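Local coordinates for protein acetamidase (Bacillus halodurans, PDB 2II1) that binds calcium ions and probably hydrolyses the carbon-nitrogen bond of linear amides, at residues A[213-218]-A[247-252]; A[224-229]-A[290-295]; A[39-44]-A[50-55]. All coordinates share one frame; numbering follows the deposited sequence.

Contact 1 (A[213-218]-A[247-252]); sequences RMFPLP and ATFLAN
The ring of Phe249 turns one face to Phe215, whose own ring comes in edge first: CD2 of Phe215 stands 3.6 Å from CZ of Phe249, and the two planes lie at 84° in a T-shaped pair with centroids 5.3 Å apart. The same face also takes a CH-pi contact, for CB of Phe215 sits 3.9 Å from the centroid of the Phe249 ring, almost on its normal. With CG anti to the backbone N (chi1 169°), Phe249 reaches off the helix and lies alongside Phe215, the two side chains pointing the same way. The carbonyl O of Met214 approaches CD1 of Phe249 obliquely at 3.5 Å, and the selenium of this selenomethionine lies more loosely near CE1. Pro216 crosses at about a right angle, its CD 4.0 Å from CB of Phe249. No hydrogen bond joins the segments, so aromatic and apolar packing carries the contact. It lays the loop between strands 201-210 and 219-221 against helix 235-253; Phe215 also meets the rings of Tyr168, on strand 166-170, and Phe226, while helix 258-268 packs against Ala247 and Leu250.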
ATOM      1  N   ARG A 213      24.833 -11.955  -3.937  1.00 24.86           N
ATOM      2  CA  ARG A 213      23.442 -11.604  -3.973  1.00 25.82           C
ATOM      3  C   ARG A 213      22.771 -11.929  -2.649  1.00 26.87           C
ATOM      4  O   ARG A 213      22.274 -13.026  -2.445  1.00 28.42           O
ATOM      5  CB  ARG A 213      22.781 -12.343  -5.105  1.00 24.61           C
ATOM      6  CG  ARG A 213      21.543 -11.695  -5.532  1.00 24.03           C
ATOM      7  CD  ARG A 213      20.940 -12.437  -6.662  1.00 18.86           C
ATOM      8  NE  ARG A 213      21.659 -12.219  -7.904  1.00 14.09           N
ATOM      9  CZ  ARG A 213      21.301 -12.749  -9.065  1.00 16.43           C
ATOM     10  NH1 ARG A 213      20.221 -13.496  -9.135  1.00 14.61           N
ATOM     11  NH2 ARG A 213      22.010 -12.526 -10.159  1.00 15.25           N
HETATM   12  N   MSE A 214      22.721 -10.941  -1.772  1.00 29.04           N
HETATM   13  CA  MSE A 214      22.313 -11.123  -0.374  1.00 33.34           C
HETATM   14  C   MSE A 214      20.806 -11.218  -0.103  1.00 26.95           C
HETATM   15  O   MSE A 214      20.383 -11.792   0.904  1.00 27.62           O
HETATM   16  CB  MSE A 214      22.875  -9.956   0.433  1.00 33.75           C
HETATM   17  CG  MSE A 214      23.088 -10.250   1.897  1.00 39.34           C
HETATM   18 SE   MSE A 214      23.076  -8.584   2.888  0.75 53.87          SE
HETATM   19  CE  MSE A 214      23.929  -7.370   1.484  1.00 28.27           C
ATOM     20  N   PHE A 215      19.994 -10.630  -0.976  1.00 23.91           N
ATOM     21  CA  PHE A 215      18.532 -10.692  -0.835  1.00 22.37           C
ATOM     22  C   PHE A 215      17.825 -10.926  -2.178  1.00 19.15           C
ATOM     23  O   PHE A 215      18.449 -10.803  -3.250  1.00 18.39           O
ATOM     24  CB  PHE A 215      17.971  -9.428  -0.138  1.00 22.24           C
ATOM     25  CG  PHE A 215      18.829  -8.202  -0.290  1.00 20.18           C
ATOM     26  CD1 PHE A 215      18.904  -7.532  -1.497  1.00 21.24           C
ATOM     27  CD2 PHE A 215      19.534  -7.711   0.784  1.00 18.41           C
ATOM     28  CE1 PHE A 215      19.688  -6.392  -1.626  1.00 21.43           C
ATOM     29  CE2 PHE A 215      20.314  -6.593   0.668  1.00 18.66           C
ATOM     30  CZ  PHE A 215      20.398  -5.929  -0.550  1.00 23.30           C
ATOM     31  N   PRO A 216      16.523 -11.255  -2.129  1.00 17.10           N
ATOM     32  CA  PRO A 216      15.753 -11.412  -3.363  1.00 15.74           C
ATOM     33  C   PRO A 216      15.569 -10.058  -4.027  1.00 13.96           C
ATOM     34  O   PRO A 216      15.449  -9.047  -3.343  1.00 14.70           O
ATOM     35  CB  PRO A 216      14.415 -11.978  -2.885  1.00 15.25           C
ATOM     36  CG  PRO A 216      14.647 -12.411  -1.481  1.00 18.75           C
ATOM     37  CD  PRO A 216      15.674 -11.494  -0.950  1.00 18.36           C
ATOM     38  N   LEU A 217      15.580 -10.053  -5.351  1.00 10.45           N
ATOM     39  CA  LEU A 217      15.640  -8.830  -6.126  1.00 11.06           C
ATOM     40  C   LEU A 217      14.364  -8.768  -7.010  1.00 10.95           C
ATOM     41  O   LEU A 217      13.807  -9.789  -7.308  1.00  9.32           O
ATOM     42  CB  LEU A 217      16.904  -8.872  -6.995  1.00  8.68           C
ATOM     43  CG  LEU A 217      18.247  -8.964  -6.293  1.00  6.89           C
ATOM     44  CD1 LEU A 217      19.432  -9.060  -7.276  1.00  9.43           C
ATOM     45  CD2 LEU A 217      18.382  -7.734  -5.466  1.00  7.80           C
ATOM     46  N   PRO A 218      13.933  -7.564  -7.458  1.00 10.99           N
ATOM     47  CA  PRO A 218      14.537  -6.286  -7.142  1.00  7.61           C
ATOM     48  C   PRO A 218      14.335  -5.882  -5.708  1.00  7.10           C
ATOM     49  O   PRO A 218      13.434  -6.387  -5.026  1.00  5.52           O
ATOM     50  CB  PRO A 218      13.845  -5.313  -8.118  1.00  9.54           C
ATOM     51  CG  PRO A 218      13.273  -6.212  -9.203  1.00  9.71           C
ATOM     52  CD  PRO A 218      12.853  -7.412  -8.451  1.00  8.09           C
ATOM     53  N   ALA A 247      10.507 -12.004   4.297  1.00 11.08           N
ATOM     54  CA  ALA A 247      10.495 -12.976   5.406  1.00 10.98           C
ATOM     55  C   ALA A 247      11.605 -14.059   5.279  1.00 11.75           C
ATOM     56  O   ALA A 247      12.225 -14.461   6.265  1.00 11.26           O
ATOM     57  CB  ALA A 247       9.082 -13.618   5.513  1.00 11.34           C
ATOM     58  N   THR A 248      11.823 -14.554   4.062  1.00 12.91           N
ATOM     59  CA  THR A 248      12.836 -15.585   3.842  1.00 14.78           C
ATOM     60  C   THR A 248      14.226 -14.957   3.912  1.00 12.75           C
ATOM     61  O   THR A 248      15.144 -15.591   4.397  1.00 10.49           O
ATOM     62  CB  THR A 248      12.647 -16.372   2.514  1.00 16.92           C
ATOM     63  OG1 THR A 248      12.738 -15.485   1.395  1.00 19.36           O
ATOM     64  CG2 THR A 248      11.305 -17.107   2.472  1.00 12.46           C
ATOM     65  N   PHE A 249      14.375 -13.723   3.445  1.00 12.61           N
ATOM     66  CA  PHE A 249      15.631 -12.950   3.652  1.00 13.28           C
ATOM     67  C   PHE A 249      16.041 -12.816   5.145  1.00 13.41           C
ATOM     68  O   PHE A 249      17.151 -13.181   5.548  1.00 11.05           O
ATOM     69  CB  PHE A 249      15.516 -11.554   3.009  1.00 12.06           C
ATOM     70  CG  PHE A 249      16.634 -10.619   3.387  1.00 10.28           C
ATOM     71  CD1 PHE A 249      17.958 -11.027   3.307  1.00 12.72           C
ATOM     72  CD2 PHE A 249      16.360  -9.338   3.804  1.00 11.07           C
ATOM     73  CE1 PHE A 249      19.003 -10.139   3.672  1.00 12.60           C
ATOM     74  CE2 PHE A 249      17.388  -8.456   4.163  1.00 14.43           C
ATOM     75  CZ  PHE A 249      18.715  -8.870   4.091  1.00 16.87           C
ATOM     76  N   LEU A 250      15.133 -12.262   5.940  1.00 12.23           N
ATOM     77  CA  LEU A 250      15.307 -12.112   7.387  1.00 10.95           C
ATOM     78  C   LEU A 250      15.594 -13.457   8.090  1.00 11.44           C
ATOM     79  O   LEU A 250      16.467 -13.547   8.951  1.00 15.19           O
ATOM     80  CB  LEU A 250      14.041 -11.461   7.989  1.00  9.45           C
ATOM     81  CG  LEU A 250      13.944  -9.940   8.115  1.00 14.74           C
ATOM     82  CD1 LEU A 250      12.630  -9.526   8.806  1.00 14.58           C
ATOM     83  CD2 LEU A 250      15.126  -9.385   8.875  1.00 14.32           C
ATOM     84  N   ALA A 251      14.862 -14.495   7.713  1.00 11.88           N
ATOM     85  CA  ALA A 251      15.035 -15.805   8.303  1.00 12.47           C
ATOM     86  C   ALA A 251      16.406 -16.347   7.934  1.00 12.59           C
ATOM     87  O   ALA A 251      17.180 -16.699   8.819  1.00 13.03           O
ATOM     88  CB  ALA A 251      13.948 -16.729   7.844  1.00 12.04           C
ATOM     89  N   ASN A 252      16.722 -16.353   6.637  1.00 11.81           N
ATOM     90  CA  ASN A 252      17.986 -16.888   6.134  1.00 13.18           C
ATOM     91  C   ASN A 252      19.228 -16.163   6.626  1.00 13.42           C
ATOM     92  O   ASN A 252      20.259 -16.787   6.858  1.00 12.90           O
ATOM     93  CB  ASN A 252      18.010 -16.872   4.598  1.00 14.26           C
ATOM     94  CG  ASN A 252      17.121 -17.935   3.986  1.00 17.23           C
ATOM     95  OD1 ASN A 252      16.637 -18.830   4.678  1.00 21.35           O
ATOM     96  ND2 ASN A 252      16.903 -17.841   2.683  1.00 20.22           N
TER

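Contact 2 (A[224-229]-A[290-295]); sequences THFMTI and HYFEKL
Strand 225-232 of the large mixed sheet meets the C-terminal helix 289-294 through one buried aromatic pair, Phe226 and Phe292. Both side chains leave their backbones toward the opposing segment and cross at about a right angle. The edge of Phe226 is directed at the face of Phe292 in an offset edge-to-face arrangement, with the planes at 75° and the centroids 5.4 Å apart. The closest approach is made by CB of Phe226, 3.7 Å from CE2 of Phe292; the ring follows, with CD2 of Phe226 3.8 Å from CZ of Phe292. A first torsion of 173° swings the Phe226 ring away from its backbone N and brings CB and CD2 to the far end of the Phe292 ring. An alanine in place of Phe292 is likely to open a gap beside CB and CD2 of Phe226 and leave that ring without its aromatic partner on helix 289-294. A water makes a polar link between the segments, donating to O of Thr224, just before the strand, at 2.8 Å and accepting from N of His290, in the first turn of the helix, at 3.1 Å. Helix 235-253 supplies further neighbours, Met246 beside Phe226 and Phe249 beside Phe292, and Val297 also touches Phe292. The arrangement is one of helix-on-sheet packing, in which a short helix lies against a sheet through large apolar side chains.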
ATOM      1  N   THR A 224      15.544   5.478   5.227  1.00  7.38           N
ATOM      2  CA  THR A 224      14.931   4.962   6.461  1.00  7.83           C
ATOM      3  C   THR A 224      14.437   3.518   6.405  1.00 10.24           C
ATOM      4  O   THR A 224      14.243   2.893   7.456  1.00 12.83           O
ATOM      5  CB  THR A 224      13.725   5.833   6.857  1.00  7.57           C
ATOM      6  OG1 THR A 224      12.887   6.018   5.717  1.00 16.55           O
ATOM      7  CG2 THR A 224      14.189   7.184   7.356  1.00 12.64           C
ATOM      8  N   HIS A 225      14.218   3.006   5.203  1.00  7.74           N
ATOM      9  CA  HIS A 225      13.614   1.679   4.998  1.00  8.60           C
ATOM     10  C   HIS A 225      14.337   0.861   3.958  1.00  9.53           C
ATOM     11  O   HIS A 225      15.027   1.390   3.103  1.00  9.86           O
ATOM     12  CB  HIS A 225      12.156   1.798   4.581  1.00  7.85           C
ATOM     13  CG  HIS A 225      11.268   2.264   5.676  1.00  9.60           C
ATOM     14  ND1 HIS A 225      11.174   3.589   6.013  1.00  8.12           N
ATOM     15  CD2 HIS A 225      10.467   1.593   6.538  1.00  7.98           C
ATOM     16  CE1 HIS A 225      10.340   3.723   7.028  1.00 15.24           C
ATOM     17  NE2 HIS A 225       9.903   2.528   7.367  1.00  8.94           N
ATOM     18  N   PHE A 226      14.153  -0.445   4.063  1.00 10.21           N
ATOM     19  CA  PHE A 226      14.583  -1.390   3.059  1.00 10.83           C
ATOM     20  C   PHE A 226      13.302  -2.053   2.536  1.00  9.49           C
ATOM     21  O   PHE A 226      12.355  -2.279   3.294  1.00  7.94           O
ATOM     22  CB  PHE A 226      15.543  -2.418   3.678  1.00 13.14           C
ATOM     23  CG  PHE A 226      15.905  -3.520   2.747  1.00 10.49           C
ATOM     24  CD1 PHE A 226      16.852  -3.316   1.760  1.00 14.96           C
ATOM     25  CD2 PHE A 226      15.247  -4.733   2.807  1.00 17.24           C
ATOM     26  CE1 PHE A 226      17.124  -4.311   0.860  1.00 15.78           C
ATOM     27  CE2 PHE A 226      15.544  -5.731   1.917  1.00 16.62           C
ATOM     28  CZ  PHE A 226      16.466  -5.524   0.957  1.00 10.54           C
HETATM   29  N   MSE A 227      13.241  -2.298   1.235  1.00  7.74           N
HETATM   30  CA  MSE A 227      12.049  -2.914   0.651  1.00 11.01           C
HETATM   31  C   MSE A 227      12.358  -3.954  -0.362  1.00  9.47           C
HETATM   32  O   MSE A 227      13.206  -3.748  -1.220  1.00  8.20           O
HETATM   33  CB  MSE A 227      11.210  -1.868  -0.068  1.00 11.61           C
HETATM   34  CG  MSE A 227      11.109  -0.593   0.684  1.00 14.02           C
HETATM   35 SE   MSE A 227       9.905   0.596  -0.249  0.75 21.50          SE
HETATM   36  CE  MSE A 227      10.458   2.202   0.745  1.00 13.68           C
ATOM     37  N   THR A 228      11.601  -5.043  -0.286  1.00 11.69           N
ATOM     38  CA  THR A 228      11.592  -6.082  -1.296  1.00 10.92           C
ATOM     39  C   THR A 228      10.441  -5.846  -2.294  1.00  8.83           C
ATOM     40  O   THR A 228       9.324  -5.525  -1.918  1.00 11.56           O
ATOM     41  CB  THR A 228      11.550  -7.509  -0.670  1.00  9.05           C
ATOM     42  OG1 THR A 228      10.447  -7.640   0.240  1.00  8.41           O
ATOM     43  CG2 THR A 228      12.883  -7.786   0.082  1.00 11.99           C
ATOM     44  N   ILE A 229      10.761  -5.984  -3.567  1.00  9.55           N
ATOM     45  CA  ILE A 229       9.827  -5.793  -4.678  1.00 10.77           C
ATOM     46  C   ILE A 229       9.511  -7.120  -5.425  1.00 10.34           C
ATOM     47  O   ILE A 229      10.412  -7.927  -5.752  1.00  8.46           O
ATOM     48  CB  ILE A 229      10.408  -4.768  -5.675  1.00  6.76           C
ATOM     49  CG1 ILE A 229      10.687  -3.445  -4.969  1.00  8.92           C
ATOM     50  CG2 ILE A 229       9.424  -4.507  -6.795  1.00  8.15           C
ATOM     51  CD1 ILE A 229      11.544  -2.504  -5.751  1.00 13.06           C
ATOM     52  N   HIS A 290      16.359   0.459  10.986  1.00  9.82           N
ATOM     53  CA  HIS A 290      16.835   0.306  12.357  1.00 13.14           C
ATOM     54  C   HIS A 290      16.582  -1.101  12.926  1.00 13.89           C
ATOM     55  O   HIS A 290      17.242  -1.474  13.888  1.00 14.52           O
ATOM     56  CB  HIS A 290      16.267   1.407  13.266  1.00 17.31           C
ATOM     57  CG  HIS A 290      14.806   1.261  13.566  1.00 19.94           C
ATOM     58  ND1 HIS A 290      14.324   0.380  14.514  1.00 24.04           N
ATOM     59  CD2 HIS A 290      13.721   1.891  13.053  1.00 26.27           C
ATOM     60  CE1 HIS A 290      13.007   0.466  14.565  1.00 27.84           C
ATOM     61  NE2 HIS A 290      12.614   1.379  13.692  1.00 24.56           N
ATOM     62  N   TYR A 291      15.657  -1.879  12.329  1.00 13.64           N
ATOM     63  CA  TYR A 291      15.429  -3.286  12.701  1.00 13.51           C
ATOM     64  C   TYR A 291      16.540  -4.186  12.164  1.00 12.62           C
ATOM     65  O   TYR A 291      17.010  -5.100  12.858  1.00 14.18           O
ATOM     66  CB  TYR A 291      14.046  -3.793  12.216  1.00 15.45           C
ATOM     67  CG  TYR A 291      12.853  -3.115  12.885  1.00 18.37           C
ATOM     68  CD1 TYR A 291      12.573  -3.326  14.236  1.00 18.52           C
ATOM     69  CD2 TYR A 291      12.021  -2.255  12.173  1.00 15.57           C
ATOM     70  CE1 TYR A 291      11.497  -2.718  14.847  1.00 14.70           C
ATOM     71  CE2 TYR A 291      10.940  -1.633  12.786  1.00 15.30           C
ATOM     72  CZ  TYR A 291      10.686  -1.875  14.121  1.00 11.65           C
ATOM     73  OH  TYR A 291       9.641  -1.261  14.735  1.00 11.03           O
ATOM     74  N   PHE A 292      16.978  -3.913  10.938  1.00 11.17           N
ATOM     75  CA  PHE A 292      18.154  -4.560  10.365  1.00 10.81           C
ATOM     76  C   PHE A 292      19.421  -4.232  11.156  1.00 10.98           C
ATOM     77  O   PHE A 292      20.266  -5.087  11.316  1.00 14.07           O
ATOM     78  CB  PHE A 292      18.341  -4.169   8.899  1.00  9.40           C
ATOM     79  CG  PHE A 292      17.220  -4.605   8.030  1.00  9.59           C
ATOM     80  CD1 PHE A 292      17.150  -5.895   7.566  1.00  6.62           C
ATOM     81  CD2 PHE A 292      16.184  -3.734   7.721  1.00  9.90           C
ATOM     82  CE1 PHE A 292      16.071  -6.286   6.791  1.00  2.75           C
ATOM     83  CE2 PHE A 292      15.110  -4.145   6.959  1.00 11.70           C
ATOM     84  CZ  PHE A 292      15.068  -5.412   6.500  1.00 11.43           C
ATOM     85  N   GLU A 293      19.567  -3.006  11.642  1.00 15.18           N
ATOM     86  CA  GLU A 293      20.747  -2.648  12.453  1.00 15.24           C
ATOM     87  C   GLU A 293      20.752  -3.502  13.728  1.00 15.37           C
ATOM     88  O   GLU A 293      21.743  -4.137  14.055  1.00 14.51           O
ATOM     89  CB  GLU A 293      20.742  -1.162  12.836  1.00 14.76           C
ATOM     90  CG  GLU A 293      20.627  -0.192  11.669  1.00 22.86           C
ATOM     91  N   LYS A 294      19.624  -3.503  14.431  1.00 17.93           N
ATOM     92  CA  LYS A 294      19.380  -4.378  15.585  1.00 20.95           C
ATOM     93  C   LYS A 294      19.712  -5.854  15.314  1.00 19.21           C
ATOM     94  O   LYS A 294      20.371  -6.497  16.123  1.00 22.09           O
ATOM     95  CB  LYS A 294      17.910  -4.266  16.048  1.00 21.46           C
ATOM     96  CG  LYS A 294      17.527  -2.972  16.767  1.00 25.09           C
ATOM     97  CD  LYS A 294      15.989  -2.827  16.861  1.00 24.66           C
ATOM     98  CE  LYS A 294      15.552  -1.455  17.341  1.00 29.29           C
ATOM     99  NZ  LYS A 294      16.484  -0.896  18.385  1.00 30.26           N
ATOM    100  N   LEU A 295      19.278  -6.387  14.174  1.00 19.61           N
ATOM    101  CA  LEU A 295      19.539  -7.784  13.835  1.00 17.98           C
ATOM    102  C   LEU A 295      20.959  -8.046  13.314  1.00 17.59           C
ATOM    103  O   LEU A 295      21.277  -9.177  12.999  1.00 16.96           O
ATOM    104  CB  LEU A 295      18.509  -8.301  12.822  1.00 19.05           C
ATOM    105  CG  LEU A 295      17.095  -8.463  13.382  1.00 19.15           C
ATOM    106  CD1 LEU A 295      16.079  -8.644  12.258  1.00 21.05           C
ATOM    107  CD2 LEU A 295      17.053  -9.627  14.395  1.00 15.57           C
TER
HETATM  108  O   HOH W   1      14.887   3.053  10.182  1.00 21.98           O

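Contact 3 (A[39-44]-A[50-55])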
ATOM      1  N   SER A  39       7.999   8.376 -25.974  1.00 14.98           N
ATOM      2  CA  SER A  39       9.102   8.848 -26.839  1.00 15.27           C
ATOM      3  C   SER A  39       8.853  10.286 -27.304  1.00 15.92           C
ATOM      4  O   SER A  39       9.153  10.650 -28.443  1.00 14.52           O
ATOM      5  CB  SER A  39       9.309   7.922 -28.057  1.00 14.85           C
ATOM      6  OG  SER A  39      10.162   6.819 -27.786  1.00 16.61           O
ATOM      7  N   ASP A  40       8.288  11.095 -26.415  1.00 16.57           N
ATOM      8  CA  ASP A  40       8.081  12.534 -26.639  1.00 16.71           C
ATOM      9  C   ASP A  40       7.076  12.851 -27.796  1.00 14.74           C
ATOM     10  O   ASP A  40       7.079  13.956 -28.391  1.00 11.59           O
ATOM     11  CB  ASP A  40       9.455  13.230 -26.817  1.00 18.70           C
ATOM     12  CG  ASP A  40      10.431  12.961 -25.644  1.00 23.69           C
ATOM     13  OD1 ASP A  40      10.003  12.769 -24.482  1.00 18.58           O
ATOM     14  OD2 ASP A  40      11.657  12.956 -25.885  1.00 25.72           O
ATOM     15  N   GLN A  41       6.201  11.879 -28.088  1.00 12.04           N
ATOM     16  CA  GLN A  41       5.266  11.977 -29.209  1.00 13.33           C
ATOM     17  C   GLN A  41       4.079  12.893 -28.951  1.00 15.49           C
ATOM     18  O   GLN A  41       3.532  13.474 -29.891  1.00 17.83           O
ATOM     19  CB  GLN A  41       4.746  10.598 -29.592  1.00 14.46           C
ATOM     20  CG  GLN A  41       5.810   9.738 -30.234  1.00 12.47           C
ATOM     21  CD  GLN A  41       5.270   8.416 -30.677  1.00 13.60           C
ATOM     22  OE1 GLN A  41       4.627   8.339 -31.711  1.00 13.38           O
ATOM     23  NE2 GLN A  41       5.504   7.372 -29.888  1.00 17.08           N
ATOM     24  N   ILE A  42       3.663  13.002 -27.690  1.00 15.88           N
ATOM     25  CA  ILE A  42       2.553  13.861 -27.323  1.00 15.26           C
ATOM     26  C   ILE A  42       3.086  15.212 -26.836  1.00 16.27           C
ATOM     27  O   ILE A  42       3.724  15.300 -25.788  1.00 16.07           O
ATOM     28  CB  ILE A  42       1.660  13.194 -26.253  1.00 16.46           C
ATOM     29  CG1 ILE A  42       1.381  11.729 -26.644  1.00 14.21           C
ATOM     30  CG2 ILE A  42       0.357  13.973 -26.089  1.00 18.29           C
ATOM     31  CD1 ILE A  42       0.258  11.056 -25.891  1.00 12.28           C
ATOM     32  N   THR A  43       2.827  16.255 -27.624  1.00 16.65           N
ATOM     33  CA  THR A  43       3.256  17.628 -27.316  1.00 16.39           C
ATOM     34  C   THR A  43       2.093  18.631 -27.191  1.00 16.82           C
ATOM     35  O   THR A  43       2.311  19.811 -26.908  1.00 13.76           O
ATOM     36  CB  THR A  43       4.134  18.131 -28.457  1.00 17.05           C
ATOM     37  OG1 THR A  43       3.359  18.099 -29.657  1.00 11.85           O
ATOM     38  CG2 THR A  43       5.380  17.240 -28.632  1.00 16.27           C
ATOM     39  N   ASN A  44       0.871  18.151 -27.395  1.00 18.01           N
ATOM     40  CA  ASN A  44      -0.318  18.989 -27.535  1.00 19.81           C
ATOM     41  C   ASN A  44      -1.560  18.264 -26.984  1.00 19.40           C
ATOM     42  O   ASN A  44      -1.694  17.059 -27.160  1.00 20.92           O
ATOM     43  CB  ASN A  44      -0.466  19.392 -29.013  1.00 20.42           C
ATOM     44  CG  ASN A  44      -1.889  19.311 -29.526  1.00 27.30           C
ATOM     45  OD1 ASN A  44      -2.259  18.339 -30.182  1.00 35.84           O
ATOM     46  ND2 ASN A  44      -2.692  20.346 -29.253  1.00 30.38           N
ATOM     47  N   THR A  50      -4.246   7.260 -28.890  1.00 27.16           N
ATOM     48  CA  THR A  50      -4.394   6.351 -30.009  1.00 28.36           C
ATOM     49  C   THR A  50      -3.916   6.915 -31.356  1.00 28.88           C
ATOM     50  O   THR A  50      -4.078   6.247 -32.371  1.00 30.38           O
ATOM     51  CB  THR A  50      -5.877   5.904 -30.135  1.00 29.19           C
ATOM     52  OG1 THR A  50      -5.991   4.900 -31.142  1.00 32.94           O
ATOM     53  CG2 THR A  50      -6.780   7.082 -30.483  1.00 23.84           C
ATOM     54  N   SER A  51      -3.334   8.120 -31.372  1.00 28.20           N
ATOM     55  CA  SER A  51      -2.770   8.726 -32.594  1.00 27.69           C
ATOM     56  C   SER A  51      -1.233   8.593 -32.709  1.00 27.27           C
ATOM     57  O   SER A  51      -0.643   8.997 -33.722  1.00 27.52           O
ATOM     58  CB  SER A  51      -3.182  10.209 -32.697  1.00 28.42           C
ATOM     59  OG  SER A  51      -2.402  11.048 -31.843  1.00 27.42           O
ATOM     60  N   ILE A  52      -0.590   8.017 -31.691  1.00 26.97           N
ATOM     61  CA  ILE A  52       0.868   7.889 -31.690  1.00 25.52           C
ATOM     62  C   ILE A  52       1.323   6.488 -32.089  1.00 26.74           C
ATOM     63  O   ILE A  52       0.523   5.554 -32.180  1.00 25.97           O
ATOM     64  CB  ILE A  52       1.488   8.290 -30.324  1.00 26.27           C
ATOM     65  CG1 ILE A  52       1.313   7.177 -29.289  1.00 22.17           C
ATOM     66  CG2 ILE A  52       0.909   9.630 -29.861  1.00 18.53           C
ATOM     67  CD1 ILE A  52       1.687   7.563 -27.899  1.00 27.34           C
ATOM     68  N   ASP A  53       2.625   6.374 -32.332  1.00 28.06           N
ATOM     69  CA  ASP A  53       3.264   5.121 -32.744  1.00 29.14           C
ATOM     70  C   ASP A  53       3.561   4.259 -31.515  1.00 29.46           C
ATOM     71  O   ASP A  53       4.485   4.552 -30.724  1.00 28.15           O
ATOM     72  CB  ASP A  53       4.553   5.414 -33.519  1.00 28.87           C
ATOM     73  CG  ASP A  53       5.284   4.154 -33.958  1.00 29.86           C
ATOM     74  OD1 ASP A  53       4.887   3.044 -33.553  1.00 28.62           O
ATOM     75  OD2 ASP A  53       6.268   4.274 -34.716  1.00 32.02           O
ATOM     76  N   PHE A  54       2.782   3.191 -31.366  1.00 29.47           N
ATOM     77  CA  PHE A  54       2.876   2.343 -30.177  1.00 31.35           C
ATOM     78  C   PHE A  54       4.081   1.394 -30.113  1.00 30.32           C
ATOM     79  O   PHE A  54       4.417   0.905 -29.038  1.00 29.52           O
ATOM     80  CB  PHE A  54       1.569   1.596 -29.941  1.00 32.88           C
ATOM     81  CG  PHE A  54       0.683   2.284 -28.954  1.00 35.29           C
ATOM     82  CD1 PHE A  54       0.863   2.074 -27.587  1.00 36.50           C
ATOM     83  CD2 PHE A  54      -0.295   3.176 -29.381  1.00 38.14           C
ATOM     84  CE1 PHE A  54       0.059   2.717 -26.657  1.00 40.88           C
ATOM     85  CE2 PHE A  54      -1.108   3.826 -28.466  1.00 39.42           C
ATOM     86  CZ  PHE A  54      -0.932   3.597 -27.098  1.00 40.52           C
ATOM     87  N   ASN A  55       4.732   1.156 -31.244  1.00 29.74           N
ATOM     88  CA  ASN A  55       6.026   0.477 -31.242  1.00 30.31           C
ATOM     89  C   ASN A  55       7.168   1.377 -30.745  1.00 28.43           C
ATOM     90  O   ASN A  55       8.343   1.009 -30.854  1.00 25.71           O
ATOM     91  CB  ASN A  55       6.354  -0.036 -32.641  1.00 32.63           C
ATOM     92  CG  ASN A  55       5.656  -1.343 -32.957  1.00 36.78           C
ATOM     93  OD1 ASN A  55       5.714  -2.298 -32.174  1.00 42.98           O
ATOM     94  ND2 ASN A  55       5.004  -1.396 -34.111  1.00 34.43           N
TER
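Two hydrogen bonds join the side-chain amide of Gln41 to the backbone of Asp53, one from each end of the amide. OE1 of Gln41 accepts from N of Asp53 at 2.9 Å with an N-H...O angle of 162°, and the donor is tilted 21° from the carbonyl plane. NE2 of Gln41 gives a nearly straight bond to O of Asp53 at 3.1 Å, and this oxygen lies in the amide plane. The chain of Gln41 is extended beyond CG (chi2 -177°), which carries the amide across to the facing backbone. NE2 also donates to O of Phe38, so three hydrogen bonds in all fix the rotation of the amide and decide which end carries the oxygen. Beside the bonded oxygen, CB of Ile52 makes a van der Waals contact with OE1 of Gln41 at 3.4 Å. Both segments belong to the long connection between strands 28-34 and 60-67, and this side chain to backbone pairing holds together two parts of a loop that has no regular strand pairing here. Within 50-55, Asp53 forms an Asx turn: its OD1 accepts a bent bond from N of Asn55 at 3.0 Å, which turns the chain just beyond the residue held by Gln41. The apolar contacts centre on Ile52, whose CG2 lies 4.0 Å from CB of Gln41. The same methyl meets CG1 of Ile42 at 3.9 Å, the two isoleucines crossing at about a right angle. Ile42 continues onto Val89 and Thr91 of strand 87-92, while Ile52 also touches Phe38.

How the contacts relate
Contacts 1 and 2 form one continuous packed region, their centres 11 Å apart. Phe249 of contact 1 touches Phe292 of contact 2, with CE2 of the former 3.7 Å from CE1 of the latter, and CD2 of Phe215 lies 3.8 Å from CZ of Phe226, so the four phenylalanines run together. Ala251 of contact 1 belongs to a further calcium site, not occupied in this chain, and the side chains of Phe249 and Phe292 are each about 6 Å from that of Thr254, another of its residues. Contact 3 is separate, its centre about 40 Å from that of contact 1 and 41 Å from that of contact 2, on the opposite side of the chain's centre. There the side chain of Ile42 is about 11 Å from a bound calcium ion.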